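Local coordinates for protein arylesterase (Sulfolobus solfataricus, PDB 5L2P) that hydrolyses aromatic esters, p-nitrophenyl fatty acid esters and organophosphates such as paraoxon, with broad substrate specificity, at residues 241-255 with 269-283. Residues are numbered along the deposited sequence; the frame is centred on the assembly and turned at random.
Sequences PQAIVVTAEYDPLRD and VPTLSFRVNGNVHAF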
ATOM      1  N   PRO A 241      27.846  -6.255   5.477  1.00 56.10           N
ATOM      2  CA  PRO A 241      28.059  -6.988   4.246  1.00 54.50           C
ATOM      3  C   PRO A 241      26.964  -6.725   3.208  1.00 50.84           C
ATOM      4  O   PRO A 241      25.821  -6.451   3.548  1.00 48.45           O
ATOM      5  CB  PRO A 241      28.102  -8.465   4.697  1.00 54.69           C
ATOM      6  CG  PRO A 241      27.666  -8.500   6.090  1.00 55.03           C
ATOM      7  CD  PRO A 241      27.742  -7.132   6.657  1.00 54.97           C
ATOM      8  N   GLN A 242      27.345  -6.826   1.957  1.00 50.99           N
ATOM      9  CA  GLN A 242      26.400  -6.845   0.859  1.00 54.31           C
ATOM     10  C   GLN A 242      25.205  -7.781   1.183  1.00 54.08           C
ATOM     11  O   GLN A 242      25.402  -8.971   1.577  1.00 59.08           O
ATOM     12  CB  GLN A 242      27.175  -7.326  -0.375  1.00 59.19           C
ATOM     13  CG  GLN A 242      26.378  -7.470  -1.650  1.00 62.34           C
ATOM     14  CD  GLN A 242      27.249  -7.946  -2.809  1.00 64.43           C
ATOM     15  OE1 GLN A 242      28.406  -8.355  -2.609  1.00 63.37           O
ATOM     16  NE2 GLN A 242      26.703  -7.881  -4.031  1.00 64.65           N
ATOM     17  N   ALA A 243      23.986  -7.274   0.995  1.00 50.96           N
ATOM     18  CA  ALA A 243      22.784  -7.973   1.446  1.00 51.30           C
ATOM     19  C   ALA A 243      21.821  -8.428   0.354  1.00 50.76           C
ATOM     20  O   ALA A 243      21.607  -7.732  -0.616  1.00 50.11           O
ATOM     21  CB  ALA A 243      22.031  -7.106   2.432  1.00 51.06           C
ATOM     22  N   ILE A 244      21.230  -9.593   0.548  1.00 51.74           N
ATOM     23  CA  ILE A 244      20.083 -10.020  -0.227  1.00 50.50           C
ATOM     24  C   ILE A 244      18.937 -10.233   0.761  1.00 50.57           C
ATOM     25  O   ILE A 244      18.896 -11.239   1.441  1.00 50.77           O
ATOM     26  CB  ILE A 244      20.381 -11.321  -0.989  1.00 51.78           C
ATOM     27  CG1 ILE A 244      21.539 -11.088  -1.953  1.00 54.20           C
ATOM     28  CG2 ILE A 244      19.154 -11.807  -1.753  1.00 52.57           C
ATOM     29  CD1 ILE A 244      22.142 -12.337  -2.562  1.00 57.45           C
ATOM     30  N   VAL A 245      18.007  -9.278   0.834  1.00 49.91           N
ATOM     31  CA  VAL A 245      16.818  -9.369   1.705  1.00 47.14           C
ATOM     32  C   VAL A 245      15.581  -9.794   0.925  1.00 47.04           C
ATOM     33  O   VAL A 245      15.226  -9.207  -0.074  1.00 45.51           O
ATOM     34  CB  VAL A 245      16.529  -8.059   2.437  1.00 45.05           C
ATOM     35  CG1 VAL A 245      15.430  -8.222   3.451  1.00 44.85           C
ATOM     36  CG2 VAL A 245      17.773  -7.551   3.137  1.00 45.72           C
ATOM     37  N   VAL A 246      14.936 -10.855   1.408  1.00 46.42           N
ATOM     38  CA  VAL A 246      13.794 -11.426   0.720  1.00 45.24           C
ATOM     39  C   VAL A 246      12.595 -11.353   1.650  1.00 44.66           C
ATOM     40  O   VAL A 246      12.716 -11.671   2.827  1.00 47.91           O
ATOM     41  CB  VAL A 246      14.056 -12.874   0.310  1.00 47.67           C
ATOM     42  CG1 VAL A 246      12.880 -13.449  -0.498  1.00 50.05           C
ATOM     43  CG2 VAL A 246      15.312 -12.944  -0.514  1.00 48.38           C
ATOM     44  N   THR A 247      11.464 -10.864   1.135  1.00 42.34           N
ATOM     45  CA  THR A 247      10.256 -10.771   1.891  1.00 39.98           C
ATOM     46  C   THR A 247       9.111 -11.505   1.166  1.00 40.99           C
ATOM     47  O   THR A 247       9.220 -11.847  -0.022  1.00 41.11           O
ATOM     48  CB  THR A 247       9.859  -9.314   2.160  1.00 39.48           C
ATOM     49  OG1 THR A 247       9.711  -8.582   0.935  1.00 40.56           O
ATOM     50  CG2 THR A 247      10.870  -8.635   3.059  1.00 38.59           C
ATOM     51  N   ALA A 248       8.005 -11.716   1.889  1.00 39.33           N
ATOM     52  CA  ALA A 248       6.805 -12.254   1.318  1.00 38.87           C
ATOM     53  C   ALA A 248       5.637 -11.272   1.471  1.00 37.82           C
ATOM     54  O   ALA A 248       5.495 -10.616   2.506  1.00 37.01           O
ATOM     55  CB  ALA A 248       6.464 -13.565   2.003  1.00 39.59           C
ATOM     56  N   GLU A 249       4.752 -11.231   0.475  1.00 38.43           N
ATOM     57  CA  GLU A 249       3.657 -10.260   0.452  1.00 39.66           C
ATOM     58  C   GLU A 249       2.671 -10.362   1.609  1.00 39.28           C
ATOM     59  O   GLU A 249       2.271  -9.338   2.201  1.00 44.65           O
ATOM     60  CB  GLU A 249       2.920 -10.349  -0.894  1.00 40.59           C
ATOM     61  CG  GLU A 249       1.789  -9.373  -1.098  1.00 41.03           C
ATOM     62  CD  GLU A 249       1.120  -9.559  -2.428  1.00 44.79           C
ATOM     63  OE1 GLU A 249       1.435 -10.598  -3.072  1.00 43.90           O
ATOM     64  OE2 GLU A 249       0.302  -8.663  -2.848  1.00 49.19           O
ATOM     65  N   TYR A 250       2.255 -11.567   1.948  1.00 41.55           N
ATOM     66  CA  TYR A 250       1.232 -11.742   3.008  1.00 43.16           C
ATOM     67  C   TYR A 250       1.856 -12.292   4.293  1.00 43.29           C
ATOM     68  O   TYR A 250       1.369 -13.235   4.898  1.00 45.85           O
ATOM     69  CB  TYR A 250       0.106 -12.625   2.476  1.00 44.32           C
ATOM     70  CG  TYR A 250      -0.608 -11.936   1.345  1.00 45.08           C
ATOM     71  CD1 TYR A 250      -1.389 -10.800   1.570  1.00 44.84           C
ATOM     72  CD2 TYR A 250      -0.445 -12.375   0.050  1.00 46.91           C
ATOM     73  CE1 TYR A 250      -2.002 -10.149   0.522  1.00 47.84           C
ATOM     74  CE2 TYR A 250      -1.078 -11.737  -0.998  1.00 49.26           C
ATOM     75  CZ  TYR A 250      -1.854 -10.624  -0.747  1.00 49.86           C
ATOM     76  OH  TYR A 250      -2.476  -9.952  -1.754  1.00 54.76           O
ATOM     77  N   ASP A 251       2.958 -11.659   4.674  1.00 41.68           N
ATOM     78  CA  ASP A 251       3.742 -11.958   5.831  1.00 40.61           C
ATOM     79  C   ASP A 251       3.662 -10.742   6.726  1.00 41.88           C
ATOM     80  O   ASP A 251       3.851  -9.623   6.263  1.00 43.24           O
ATOM     81  CB  ASP A 251       5.172 -12.185   5.378  1.00 39.27           C
ATOM     82  CG  ASP A 251       6.127 -12.589   6.517  1.00 40.06           C
ATOM     83  OD1 ASP A 251       5.810 -12.390   7.716  1.00 38.33           O
ATOM     84  OD2 ASP A 251       7.220 -13.106   6.161  1.00 40.71           O
ATOM     85  N   PRO A 252       3.364 -10.939   8.011  1.00 43.52           N
ATOM     86  CA  PRO A 252       3.316  -9.755   8.883  1.00 44.52           C
ATOM     87  C   PRO A 252       4.664  -9.035   9.015  1.00 42.64           C
ATOM     88  O   PRO A 252       4.697  -7.866   9.309  1.00 51.96           O
ATOM     89  CB  PRO A 252       2.821 -10.319  10.229  1.00 44.43           C
ATOM     90  CG  PRO A 252       3.116 -11.772  10.164  1.00 45.56           C
ATOM     91  CD  PRO A 252       2.952 -12.146   8.720  1.00 44.37           C
ATOM     92  N   LEU A 253       5.756  -9.728   8.793  1.00 42.30           N
ATOM     93  CA  LEU A 253       7.094  -9.182   8.957  1.00 43.60           C
ATOM     94  C   LEU A 253       7.583  -8.541   7.665  1.00 41.53           C
ATOM     95  O   LEU A 253       8.751  -8.108   7.608  1.00 39.60           O
ATOM     96  CB  LEU A 253       8.101 -10.302   9.361  1.00 44.66           C
ATOM     97  CG  LEU A 253       7.793 -11.151  10.586  1.00 47.50           C
ATOM     98  CD1 LEU A 253       8.883 -12.204  10.775  1.00 50.40           C
ATOM     99  CD2 LEU A 253       7.656 -10.297  11.838  1.00 48.91           C
ATOM    100  N   ARG A 254       6.733  -8.520   6.629  1.00 40.74           N
ATOM    101  CA  ARG A 254       7.125  -7.974   5.321  1.00 40.05           C
ATOM    102  C   ARG A 254       7.699  -6.574   5.398  1.00 41.03           C
ATOM    103  O   ARG A 254       8.771  -6.312   4.877  1.00 42.57           O
ATOM    104  CB  ARG A 254       5.933  -7.983   4.379  1.00 38.96           C
ATOM    105  CG  ARG A 254       6.189  -7.496   2.948  1.00 37.61           C
ATOM    106  CD  ARG A 254       4.869  -7.242   2.207  1.00 38.37           C
ATOM    107  NE  ARG A 254       4.214  -6.034   2.702  1.00 38.93           N
ATOM    108  CZ  ARG A 254       2.954  -5.710   2.502  1.00 40.41           C
ATOM    109  NH1 ARG A 254       2.158  -6.505   1.820  1.00 42.41           N
ATOM    110  NH2 ARG A 254       2.491  -4.560   2.995  1.00 41.25           N
ATOM    111  N   ASP A 255       6.983  -5.663   6.046  1.00 42.74           N
ATOM    112  CA  ASP A 255       7.365  -4.233   5.998  1.00 40.67           C
ATOM    113  C   ASP A 255       8.646  -3.925   6.763  1.00 44.56           C
ATOM    114  O   ASP A 255       9.473  -3.129   6.286  1.00 52.80           O
ATOM    115  CB  ASP A 255       6.205  -3.340   6.442  1.00 40.53           C
ATOM    116  CG  ASP A 255       5.046  -3.328   5.392  1.00 40.40           C
ATOM    117  OD1 ASP A 255       5.322  -3.655   4.213  1.00 38.82           O
ATOM    118  OD2 ASP A 255       3.886  -3.024   5.740  1.00 40.67           O
ATOM    119  N   VAL A 269      25.406   0.325   1.738  1.00 49.69           N
ATOM    120  CA  VAL A 269      25.647  -1.109   1.513  1.00 48.01           C
ATOM    121  C   VAL A 269      24.930  -1.586   0.250  1.00 47.22           C
ATOM    122  O   VAL A 269      23.721  -1.440   0.138  1.00 45.30           O
ATOM    123  CB  VAL A 269      25.138  -1.926   2.729  1.00 47.81           C
ATOM    124  CG1 VAL A 269      25.325  -3.412   2.476  1.00 47.07           C
ATOM    125  CG2 VAL A 269      25.854  -1.486   4.005  1.00 46.57           C
ATOM    126  N   PRO A 270      25.661  -2.150  -0.717  1.00 49.01           N
ATOM    127  CA  PRO A 270      24.974  -2.720  -1.901  1.00 51.12           C
ATOM    128  C   PRO A 270      24.001  -3.891  -1.523  1.00 52.89           C
ATOM    129  O   PRO A 270      24.379  -4.864  -0.865  1.00 51.09           O
ATOM    130  CB  PRO A 270      26.113  -3.210  -2.799  1.00 51.98           C
ATOM    131  CG  PRO A 270      27.382  -2.931  -2.093  1.00 51.07           C
ATOM    132  CD  PRO A 270      27.097  -2.416  -0.710  1.00 50.21           C
ATOM    133  N   THR A 271      22.751  -3.745  -1.951  1.00 57.60           N
ATOM    134  CA  THR A 271      21.623  -4.509  -1.463  1.00 55.20           C
ATOM    135  C   THR A 271      20.662  -4.793  -2.598  1.00 52.15           C
ATOM    136  O   THR A 271      20.313  -3.943  -3.378  1.00 53.93           O
ATOM    137  CB  THR A 271      20.821  -3.719  -0.393  1.00 59.38           C
ATOM    138  OG1 THR A 271      21.676  -3.333   0.677  1.00 65.75           O
ATOM    139  CG2 THR A 271      19.753  -4.527   0.248  1.00 60.72           C
ATOM    140  N   LEU A 272      20.233  -6.043  -2.660  1.00 51.14           N
ATOM    141  CA  LEU A 272      19.090  -6.469  -3.434  1.00 48.39           C
ATOM    142  C   LEU A 272      18.002  -6.821  -2.442  1.00 48.14           C
ATOM    143  O   LEU A 272      18.225  -7.380  -1.419  1.00 53.00           O
ATOM    144  CB  LEU A 272      19.458  -7.646  -4.312  1.00 47.83           C
ATOM    145  CG  LEU A 272      18.367  -8.151  -5.224  1.00 48.19           C
ATOM    146  CD1 LEU A 272      18.119  -7.203  -6.384  1.00 46.89           C
ATOM    147  CD2 LEU A 272      18.747  -9.553  -5.738  1.00 49.31           C
ATOM    148  N   SER A 273      16.797  -6.426  -2.740  1.00 49.51           N
ATOM    149  CA  SER A 273      15.649  -6.627  -1.904  1.00 47.28           C
ATOM    150  C   SER A 273      14.496  -6.929  -2.825  1.00 45.90           C
ATOM    151  O   SER A 273      14.153  -6.158  -3.716  1.00 47.15           O
ATOM    152  CB  SER A 273      15.349  -5.362  -1.107  1.00 50.15           C
ATOM    153  OG  SER A 273      14.129  -5.491  -0.399  1.00 52.79           O
ATOM    154  N   PHE A 274      13.888  -8.078  -2.650  1.00 46.11           N
ATOM    155  CA  PHE A 274      12.710  -8.372  -3.458  1.00 46.15           C
ATOM    156  C   PHE A 274      11.655  -8.995  -2.606  1.00 44.08           C
ATOM    157  O   PHE A 274      11.959  -9.547  -1.577  1.00 46.42           O
ATOM    158  CB  PHE A 274      13.019  -9.220  -4.706  1.00 46.55           C
ATOM    159  CG  PHE A 274      13.669 -10.518  -4.415  1.00 47.68           C
ATOM    160  CD1 PHE A 274      15.040 -10.613  -4.318  1.00 48.10           C
ATOM    161  CD2 PHE A 274      12.899 -11.671  -4.288  1.00 49.35           C
ATOM    162  CE1 PHE A 274      15.639 -11.818  -4.041  1.00 49.03           C
ATOM    163  CE2 PHE A 274      13.475 -12.884  -4.018  1.00 50.40           C
ATOM    164  CZ  PHE A 274      14.845 -12.964  -3.881  1.00 51.39           C
ATOM    165  N   ARG A 275      10.409  -8.828  -3.026  1.00 43.96           N
ATOM    166  CA  ARG A 275       9.243  -9.324  -2.328  1.00 42.48           C
ATOM    167  C   ARG A 275       8.596 -10.426  -3.178  1.00 43.79           C
ATOM    168  O   ARG A 275       8.309 -10.206  -4.356  1.00 40.57           O
ATOM    169  CB  ARG A 275       8.248  -8.220  -2.135  1.00 42.10           C
ATOM    170  CG  ARG A 275       6.924  -8.658  -1.489  1.00 41.80           C
ATOM    171  CD  ARG A 275       5.831  -7.604  -1.775  1.00 41.58           C
ATOM    172  NE  ARG A 275       6.045  -6.345  -1.057  1.00 39.58           N
ATOM    173  CZ  ARG A 275       5.086  -5.459  -0.835  1.00 37.72           C
ATOM    174  NH1 ARG A 275       3.900  -5.604  -1.364  1.00 37.23           N
ATOM    175  NH2 ARG A 275       5.305  -4.449  -0.038  1.00 38.06           N
ATOM    176  N   VAL A 276       8.400 -11.612  -2.579  1.00 45.29           N
ATOM    177  CA  VAL A 276       7.723 -12.716  -3.270  1.00 47.37           C
ATOM    178  C   VAL A 276       6.204 -12.566  -3.086  1.00 47.31           C
ATOM    179  O   VAL A 276       5.690 -12.627  -1.952  1.00 46.53           O
ATOM    180  CB  VAL A 276       8.178 -14.075  -2.731  1.00 50.37           C
ATOM    181  CG1 VAL A 276       7.452 -15.213  -3.439  1.00 52.31           C
ATOM    182  CG2 VAL A 276       9.696 -14.231  -2.874  1.00 51.97           C
ATOM    183  N   ASN A 277       5.489 -12.361  -4.186  1.00 44.97           N
ATOM    184  CA  ASN A 277       4.062 -12.163  -4.095  1.00 46.17           C
ATOM    185  C   ASN A 277       3.257 -13.482  -3.951  1.00 46.10           C
ATOM    186  O   ASN A 277       3.703 -14.543  -4.330  1.00 46.14           O
ATOM    187  CB  ASN A 277       3.567 -11.346  -5.290  1.00 48.59           C
ATOM    188  CG  ASN A 277       4.183  -9.905  -5.360  1.00 50.31           C
ATOM    189  OD1 ASN A 277       4.386  -9.225  -4.354  1.00 48.21           O
ATOM    190  ND2 ASN A 277       4.482  -9.462  -6.572  1.00 47.56           N
ATOM    191  N   GLY A 278       2.051 -13.374  -3.392  1.00 47.07           N
ATOM    192  CA  GLY A 278       1.115 -14.472  -3.276  1.00 46.21           C
ATOM    193  C   GLY A 278       1.538 -15.558  -2.310  1.00 46.61           C
ATOM    194  O   GLY A 278       1.010 -16.672  -2.339  1.00 48.32           O
ATOM    195  N   ASN A 279       2.453 -15.199  -1.415  1.00 46.40           N
ATOM    196  CA  ASN A 279       3.033 -16.108  -0.467  1.00 46.71           C
ATOM    197  C   ASN A 279       3.031 -15.581   0.918  1.00 45.97           C
ATOM    198  O   ASN A 279       3.033 -14.380   1.127  1.00 45.32           O
ATOM    199  CB  ASN A 279       4.440 -16.497  -0.858  1.00 47.66           C
ATOM    200  CG  ASN A 279       4.466 -17.599  -1.916  1.00 50.46           C
ATOM    201  OD1 ASN A 279       4.593 -18.804  -1.611  1.00 54.98           O
ATOM    202  ND2 ASN A 279       4.249 -17.201  -3.140  1.00 52.89           N
ATOM    203  N   VAL A 280       2.954 -16.521   1.859  1.00 45.92           N
ATOM    204  CA  VAL A 280       2.926 -16.194   3.265  1.00 45.03           C
ATOM    205  C   VAL A 280       4.329 -16.355   3.814  1.00 43.59           C
ATOM    206  O   VAL A 280       5.257 -16.639   3.085  1.00 41.37           O
ATOM    207  CB  VAL A 280       1.883 -17.046   4.031  1.00 47.11           C
ATOM    208  CG1 VAL A 280       0.488 -16.788   3.460  1.00 46.82           C
ATOM    209  CG2 VAL A 280       2.253 -18.528   4.043  1.00 47.01           C
ATOM    210  N   HIS A 281       4.479 -16.128   5.101  1.00 46.62           N
ATOM    211  CA  HIS A 281       5.779 -16.192   5.747  1.00 49.18           C
ATOM    212  C   HIS A 281       6.510 -17.500   5.462  1.00 51.67           C
ATOM    213  O   HIS A 281       5.954 -18.591   5.600  1.00 53.86           O
ATOM    214  CB  HIS A 281       5.592 -16.013   7.242  1.00 51.19           C
ATOM    215  CG  HIS A 281       6.849 -16.137   8.032  1.00 53.47           C
ATOM    216  ND1 HIS A 281       7.815 -15.155   8.068  1.00 53.72           N
ATOM    217  CD2 HIS A 281       7.296 -17.132   8.831  1.00 56.66           C
ATOM    218  CE1 HIS A 281       8.799 -15.536   8.860  1.00 56.65           C
ATOM    219  NE2 HIS A 281       8.516 -16.739   9.325  1.00 57.54           N
ATOM    220  N   ALA A 282       7.761 -17.358   5.042  1.00 55.58           N
ATOM    221  CA  ALA A 282       8.656 -18.514   4.769  1.00 53.43           C
ATOM    222  C   ALA A 282       8.211 -19.403   3.591  1.00 50.78           C
ATOM    223  O   ALA A 282       8.747 -20.448   3.392  1.00 54.07           O
ATOM    224  CB  ALA A 282       8.867 -19.306   6.032  1.00 51.33           C
ATOM    225  N   PHE A 283       7.252 -18.939   2.804  1.00 49.22           N
ATOM    226  CA  PHE A 283       6.772 -19.642   1.617  1.00 48.40           C
ATOM    227  C   PHE A 283       6.137 -20.988   1.954  1.00 48.71           C
ATOM    228  O   PHE A 283       6.144 -21.907   1.167  1.00 46.53           O
ATOM    229  CB  PHE A 283       7.883 -19.753   0.563  1.00 48.01           C
ATOM    230  CG  PHE A 283       8.753 -18.513   0.483  1.00 49.14           C
ATOM    231  CD1 PHE A 283       8.236 -17.295   0.101  1.00 48.16           C
ATOM    232  CD2 PHE A 283      10.090 -18.562   0.857  1.00 51.49           C
ATOM    233  CE1 PHE A 283       9.019 -16.150   0.061  1.00 49.35           C
ATOM    234  CE2 PHE A 283      10.882 -17.422   0.829  1.00 52.95           C
ATOM    235  CZ  PHE A 283      10.340 -16.211   0.428  1.00 51.63           C
TER
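The last beta-alpha-beta crossover of the alpha/beta hydrolase fold pairs Ala-243 with Thr-271 in parallel strands 242-248 and 271-276, and the loops beyond them bring together two members of the probable Ser-His-Asp catalytic triad, Asp-251 and His-281. His-281 ND1 donates to Asp-251 OD2 at 2.9 Å, in its own ring plane but from above that of the carboxylate; the two planes stand 81° apart. NE2 on the far side of the imidazole bonds Ser-156 OG. Asp-251 OD1 takes the N-H of Leu-253, a capping bond that helps hold the carboxylate.

Backbone bonds run from Ala-243 N–Pro-270 O through to Glu-249 N–Val-276 O. Phe-274, with chi1 at 57°, lies alongside Val-246 with one ring face on Val-246 CB, and CZ meets Val-246 CG2. On the opposite sheet face the guanidinium of Arg-254 stacks flat on that of Arg-275, centres 4.0 Å apart; Asp-255 pairs with the first and Glu-258 with the second, offsetting the like charges. A leucine in place of Arg-254 would probably cost Asp-255 OD1 two N-H bonds and, with the flat partner gone, leave Arg-275 freer to turn. Glu-249, its chain fully extended, reaches across until OE1 accepts Gly-278 N at 2.9 Å, nearly along the C-O axis.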